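Local coordinates for sensor histidine kinase (Pseudomonas syringae pv. tomato, PDB 3CIT), which is a putative sensor histidine kinase, represented here by its GAF domain, and probably acts as a dimeric phosphorelay kinase in two-component signalling, at residues P86-R91 with S124-E129; S73-T78 with V116-V121. One frame throughout, in Å; residues are numbered along the deposited sequence. Where two conformers were deposited one is given.

Contact 1: residues P86-R91 with S124-E129. With SO4 (sulfate ion), chain J.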
loop_
_atom_site.group_PDB
_atom_site.type_symbol
_atom_site.label_atom_id
_atom_site.label_comp_id
_atom_site.label_asym_id
_atom_site.label_seq_id
_atom_site.Cartn_x
_atom_site.Cartn_y
_atom_site.Cartn_z
ATOM N N PRO A 86 -2.891 2.107 -6.113
ATOM C CA PRO A 86 -3.512 3.027 -7.028
ATOM C C PRO A 86 -2.531 3.705 -7.971
ATOM O O PRO A 86 -1.321 3.543 -7.841
ATOM C CB PRO A 86 -4.168 4.033 -6.117
ATOM C CG PRO A 86 -3.600 3.923 -4.829
ATOM C CD PRO A 86 -2.793 2.656 -4.746
ATOM N N GLN A 87 -3.094 4.447 -8.905
ATOM C CA GLN A 87 -2.326 5.289 -9.816
ATOM C C GLN A 87 -3.193 6.512 -10.139
ATOM O O GLN A 87 -4.378 6.377 -10.516
ATOM C CB GLN A 87 -1.974 4.537 -11.101
ATOM C CG GLN A 87 -1.041 5.354 -12.059
ATOM C CD GLN A 87 -0.540 4.602 -13.273
ATOM O OE1 GLN A 87 0.481 4.978 -13.896
ATOM N NE2 GLN A 87 -1.230 3.555 -13.623
ATOM N N TRP A 88 -2.601 7.687 -10.025
ATOM C CA TRP A 88 -3.238 8.938 -10.458
ATOM C C TRP A 88 -2.642 9.363 -11.771
ATOM O O TRP A 88 -1.422 9.459 -11.883
ATOM C CB TRP A 88 -2.972 10.023 -9.437
ATOM C CG TRP A 88 -3.585 11.346 -9.760
ATOM C CD1 TRP A 88 -2.924 12.491 -10.150
ATOM C CD2 TRP A 88 -4.982 11.677 -9.734
ATOM N NE1 TRP A 88 -3.840 13.506 -10.382
ATOM C CE2 TRP A 88 -5.100 13.045 -10.124
ATOM C CE3 TRP A 88 -6.136 10.970 -9.417
ATOM C CZ2 TRP A 88 -6.327 13.693 -10.189
ATOM C CZ3 TRP A 88 -7.372 11.630 -9.526
ATOM C CH2 TRP A 88 -7.437 12.974 -9.883
ATOM N N LEU A 89 -3.480 9.653 -12.753
ATOM C CA LEU A 89 -3.016 10.028 -14.067
ATOM C C LEU A 89 -3.533 11.405 -14.473
ATOM O O LEU A 89 -4.703 11.704 -14.263
ATOM C CB LEU A 89 -3.550 9.060 -15.124
ATOM C CG LEU A 89 -3.225 7.578 -14.999
ATOM C CD1 LEU A 89 -4.026 6.793 -16.087
ATOM C CD2 LEU A 89 -1.751 7.441 -15.223
ATOM N N GLU A 90 -2.650 12.220 -15.046
ATOM C CA GLU A 90 -3.020 13.495 -15.674
ATOM C C GLU A 90 -2.896 13.280 -17.176
ATOM O O GLU A 90 -1.862 12.831 -17.647
ATOM C CB GLU A 90 -2.086 14.613 -15.262
ATOM C CG GLU A 90 -2.113 14.915 -13.786
ATOM C CD GLU A 90 -1.175 16.065 -13.431
ATOM O OE1 GLU A 90 0.049 15.895 -13.538
ATOM O OE2 GLU A 90 -1.677 17.147 -13.071
ATOM N N ARG A 91 -3.933 13.645 -17.912
ATOM C CA ARG A 91 -4.014 13.450 -19.340
ATOM C C ARG A 91 -4.453 14.801 -19.943
ATOM O O ARG A 91 -5.597 14.998 -20.332
ATOM C CB ARG A 91 -4.991 12.325 -19.637
ATOM C CG ARG A 91 -4.663 10.986 -18.964
ATOM C CD ARG A 91 -5.689 9.856 -19.276
ATOM N NE ARG A 91 -5.907 9.626 -20.706
ATOM C CZ ARG A 91 -6.982 10.015 -21.409
ATOM N NH1 ARG A 91 -7.062 9.733 -22.714
ATOM N NH2 ARG A 91 -7.991 10.655 -20.843
ATOM N N SER A 124 -7.103 18.491 -8.538
ATOM C CA SER A 124 -5.973 17.902 -7.791
ATOM C C SER A 124 -6.354 16.479 -7.412
ATOM O O SER A 124 -7.538 16.170 -7.241
ATOM C CB SER A 124 -5.679 18.705 -6.548
ATOM O OG SER A 124 -5.216 19.981 -6.884
ATOM N N ALA A 125 -5.380 15.585 -7.295
ATOM C CA ALA A 125 -5.683 14.258 -6.798
ATOM C C ALA A 125 -6.447 14.381 -5.480
ATOM O O ALA A 125 -6.128 15.245 -4.660
ATOM C CB ALA A 125 -4.379 13.418 -6.594
ATOM N N PRO A 126 -7.423 13.487 -5.245
ATOM C CA PRO A 126 -8.077 13.482 -3.959
ATOM C C PRO A 126 -7.102 13.287 -2.788
ATOM O O PRO A 126 -5.980 12.756 -2.950
ATOM C CB PRO A 126 -9.038 12.291 -4.065
ATOM C CG PRO A 126 -9.328 12.166 -5.547
ATOM C CD PRO A 126 -8.041 12.533 -6.188
ATOM N N ASP A 127 -7.542 13.702 -1.615
ATOM C CA ASP A 127 -6.741 13.533 -0.423
ATOM C C ASP A 127 -6.316 12.071 -0.295
ATOM O O ASP A 127 -7.087 11.159 -0.605
ATOM C CB ASP A 127 -7.558 13.980 0.783
ATOM C CG ASP A 127 -7.818 15.499 0.793
ATOM O OD1 ASP A 127 -7.277 16.241 -0.072
ATOM O OD2 ASP A 127 -8.563 15.947 1.695
ATOM N N GLY A 128 -5.094 11.836 0.155
ATOM C CA GLY A 128 -4.558 10.493 0.232
ATOM C C GLY A 128 -5.451 9.512 0.963
ATOM O O GLY A 128 -5.580 8.359 0.541
ATOM N N GLU A 129 -6.092 9.945 2.041
ATOM C CA GLU A 129 -6.900 8.995 2.791
ATOM C C GLU A 129 -8.284 8.727 2.149
ATOM O O GLU A 129 -8.921 7.706 2.436
ATOM C CB GLU A 129 -7.022 9.418 4.239
ATOM C CG GLU A 129 -6.894 8.269 5.136
ATOM C CD GLU A 129 -6.849 8.673 6.556
ATOM O OE1 GLU A 129 -7.686 9.507 6.980
ATOM O OE2 GLU A 129 -5.949 8.142 7.228
HETATM S S SO4 J . -8.158 21.802 -7.933
HETATM O O1 SO4 J . -8.992 22.517 -8.923
HETATM O O2 SO4 J . -8.771 20.468 -7.619
HETATM O O3 SO4 J . -6.793 21.737 -8.491
HETATM O O4 SO4 J . -8.075 22.606 -6.692
HETATM O O HOH W 1 -3.050 16.399 -9.142
#
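The methyl group of Ala125 sits squarely over the indole of Trp88, a CH-pi contact at the heart of this small interface, where Trp88 meets Ser124, Ala125 and Pro126. Ala125 CB lies 3.6 Å from the centroid of the Trp88 five-membered ring and only 9° off the ring normal. Over the six-membered ring come Ala125 CA, 3.5 Å from Trp88 CZ2, and, obliquely, Pro126 CD, 3.5 Å from Trp88 CZ3. Trp88 gets there because its CG is anti to the backbone N (chi1 -179°), which swings the indole off the strand and lays it against the Ala125-Pro126 backbone. No direct hydrogen bond joins 86-91 to 124-129. A water bridges them, accepting from Ala125 N at 3.1 Å and more weakly from Trp88 NE1 at 3.2 Å, so the indole nitrogen and the amide share one acceptor.

Beyond the tryptophan, Ser124 grips a sulfate, probably from the crystallisation liquor, with two groups: Ser124 N donates to sulfate O2 at 2.7 Å in a nearly straight bond (170°), and Ser124 OG donates to sulfate O3 at 2.9 Å. The same hydroxyl is hydrogen-bonded to Ser7 OG of the second subunit, whose Gln8 also binds the sulfate; Arg10 of the third subunit takes the carbonyls of Ala125 and Pro126. The contact thus lies beside subunit interfaces. Within the chain, strand 87-90 is one of the two outermost strands of the sheet, paired with 98-105, where Trp88 also packs on Cys98 and Leu100, while 124-127 is the linker leading into helix 128-156, against whose Ile131 Pro126 rests.

Contact 2: residues S73-T78 with V116-V121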
loop_
_atom_site.group_PDB
_atom_site.type_symbol
_atom_site.label_atom_id
_atom_site.label_comp_id
_atom_site.label_asym_id
_atom_site.label_seq_id
_atom_site.Cartn_x
_atom_site.Cartn_y
_atom_site.Cartn_z
ATOM N N SER A 73 -15.559 6.206 -23.467
ATOM C CA SER A 73 -14.985 5.446 -24.604
ATOM C C SER A 73 -13.547 5.848 -24.912
ATOM O O SER A 73 -12.800 5.090 -25.551
ATOM C CB SER A 73 -15.843 5.568 -25.852
ATOM O OG SER A 73 -15.711 6.818 -26.462
ATOM N N THR A 74 -13.172 7.058 -24.509
ATOM C CA THR A 74 -11.846 7.605 -24.791
ATOM C C THR A 74 -10.758 7.005 -23.919
ATOM O O THR A 74 -9.587 7.152 -24.215
ATOM C CB THR A 74 -11.807 9.144 -24.629
ATOM O OG1 THR A 74 -11.987 9.516 -23.253
ATOM C CG2 THR A 74 -12.876 9.798 -25.554
ATOM N N LEU A 75 -11.135 6.349 -22.843
ATOM C CA LEU A 75 -10.168 5.694 -21.970
ATOM C C LEU A 75 -9.685 4.367 -22.554
ATOM O O LEU A 75 -10.467 3.559 -23.074
ATOM C CB LEU A 75 -10.786 5.433 -20.620
ATOM C CG LEU A 75 -11.247 6.636 -19.813
ATOM C CD1 LEU A 75 -11.943 6.123 -18.572
ATOM C CD2 LEU A 75 -10.069 7.545 -19.471
ATOM N N GLU A 76 -8.374 4.163 -22.456
ATOM C CA GLU A 76 -7.771 2.867 -22.740
ATOM C C GLU A 76 -8.322 1.830 -21.786
ATOM O O GLU A 76 -8.653 2.134 -20.646
ATOM C CB GLU A 76 -6.255 2.954 -22.581
ATOM C CG GLU A 76 -5.603 3.714 -23.734
ATOM C CD GLU A 76 -5.689 2.948 -25.049
ATOM O OE1 GLU A 76 -5.062 1.852 -25.129
ATOM O OE2 GLU A 76 -6.377 3.435 -25.996
ATOM N N THR A 77 -8.465 0.603 -22.259
ATOM C CA THR A 77 -8.999 -0.448 -21.421
ATOM C C THR A 77 -8.054 -1.645 -21.495
ATOM O O THR A 77 -8.380 -2.670 -22.082
ATOM C CB THR A 77 -10.423 -0.818 -21.857
ATOM O OG1 THR A 77 -10.417 -1.265 -23.215
ATOM C CG2 THR A 77 -11.355 0.392 -21.726
ATOM N N THR A 78 -6.867 -1.503 -20.923
ATOM C CA THR A 78 -5.875 -2.586 -20.977
ATOM C C THR A 78 -5.878 -3.350 -19.673
ATOM O O THR A 78 -6.006 -2.742 -18.600
ATOM C CB THR A 78 -4.457 -2.052 -21.233
ATOM O OG1 THR A 78 -4.515 -1.040 -22.244
ATOM C CG2 THR A 78 -3.546 -3.179 -21.724
ATOM N N VAL A 116 -12.003 2.463 -12.288
ATOM C CA VAL A 116 -11.428 3.587 -12.988
ATOM C C VAL A 116 -12.349 4.768 -12.714
ATOM O O VAL A 116 -13.515 4.757 -13.122
ATOM C CB VAL A 116 -11.311 3.348 -14.517
ATOM C CG1 VAL A 116 -10.647 4.605 -15.260
ATOM C CG2 VAL A 116 -10.497 2.067 -14.866
ATOM N N LEU A 117 -11.860 5.758 -11.978
ATOM C CA LEU A 117 -12.602 6.991 -11.774
ATOM C C LEU A 117 -11.945 8.048 -12.638
ATOM O O LEU A 117 -10.717 8.051 -12.823
ATOM C CB LEU A 117 -12.554 7.422 -10.300
ATOM C CG LEU A 117 -12.847 6.332 -9.255
ATOM C CD1 LEU A 117 -12.900 6.972 -7.810
ATOM C CD2 LEU A 117 -14.084 5.571 -9.589
ATOM N N ALA A 118 -12.743 8.967 -13.177
ATOM C CA ALA A 118 -12.214 9.950 -14.104
ATOM C C ALA A 118 -13.005 11.224 -14.000
ATOM O O ALA A 118 -14.165 11.186 -13.621
ATOM C CB ALA A 118 -12.268 9.417 -15.546
ATOM N N ASN A 119 -12.398 12.352 -14.340
ATOM C CA ASN A 119 -13.097 13.621 -14.263
ATOM C C ASN A 119 -12.949 14.401 -15.570
ATOM O O ASN A 119 -11.900 14.358 -16.218
ATOM C CB ASN A 119 -12.588 14.431 -13.070
ATOM C CG ASN A 119 -13.590 15.462 -12.596
ATOM O OD1 ASN A 119 -14.748 15.112 -12.282
ATOM N ND2 ASN A 119 -13.187 16.767 -12.607
ATOM N N SER A 120 -14.010 15.127 -15.941
ATOM C CA SER A 120 -14.035 15.890 -17.177
ATOM C C SER A 120 -13.169 17.134 -17.158
ATOM O O SER A 120 -12.870 17.668 -18.216
ATOM C CB SER A 120 -15.473 16.296 -17.502
ATOM O OG SER A 120 -16.001 17.102 -16.460
ATOM N N VAL A 121 -12.782 17.602 -15.973
ATOM C CA VAL A 121 -11.902 18.749 -15.852
ATOM C C VAL A 121 -10.741 18.435 -14.886
ATOM O O VAL A 121 -10.848 17.574 -13.994
ATOM C CB VAL A 121 -12.640 20.049 -15.425
ATOM C CG1 VAL A 121 -13.637 20.522 -16.511
ATOM C CG2 VAL A 121 -13.316 19.885 -14.123
#
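The backbones of 73-78 and 116-121 stay well apart, Leu75 CA and Ala118 CA being 9.2 Å from each other as the nearest such pair, and no hydrogen bond crosses between the irregular loop and the strand. The contact is made by side chains, with Leu75 reaching over. Its CG lies anti to the carbonyl carbon and beside the backbone N (chi1 -62°), and the nearly extended second torsion (175°) carries CD1 out to the strand. There Leu75 CD1 meets Val116 CG1 tip to tip at 3.9 Å. Val116 presents this methyl because CG1 is anti to its own backbone N. A looser approach, Leu75 CD1 to Ala118 CB at 4.5 Å, brings in the next residue facing the loop, two positions along.

Strand 111-119 is the middle strand of the five-stranded antiparallel sheet of the GAF domain, bonded to 48-53 on one side and 98-105 on the other. Val116 and Ala118 point from it to the face covered by the loop that follows helix 69-72, whereas Leu117 points away from the loop, and its side chain packs on Leu37, Ala40 and Cys41 of helix 29-43. On the loop side, Leu75 is buried also among Leu50, Val99 and Leu96. A glycerol, probably from the crystallisation liquor, is hydrogen-bonded to Glu76 O; a glycerol also lies about 4 Å from the Val116 side chain. Where the strand ends, Asn119 ND2 donates to Val121 O at 2.8 Å, with the carbonyl oxygen close to the amide plane, linking the strand end to the loop that leaves it, while Asn119 OD1 accepts from Asp47 N.

In the fold
From the N terminus, two helices and strands 48-53 and 61-66 come before helix 69-72, after which 73-78 opens contact 2. The chain then passes through 86-91, the first half of contact 1, and on along strands 98-105 and 111-119. Contact 2 closes first, at 116-121, a loop with 37 residues between its segments; contact 1 closes at 124-129, with 32 between, so the two loops cross. Contact 2 ties the loop after helix 69-72 to the middle of the sheet, and contact 1 ties the edge strand to the linker before helix 128-156. Their centres lie about 13 Å apart, and they touch where Arg91 packs on Thr74 and Leu75.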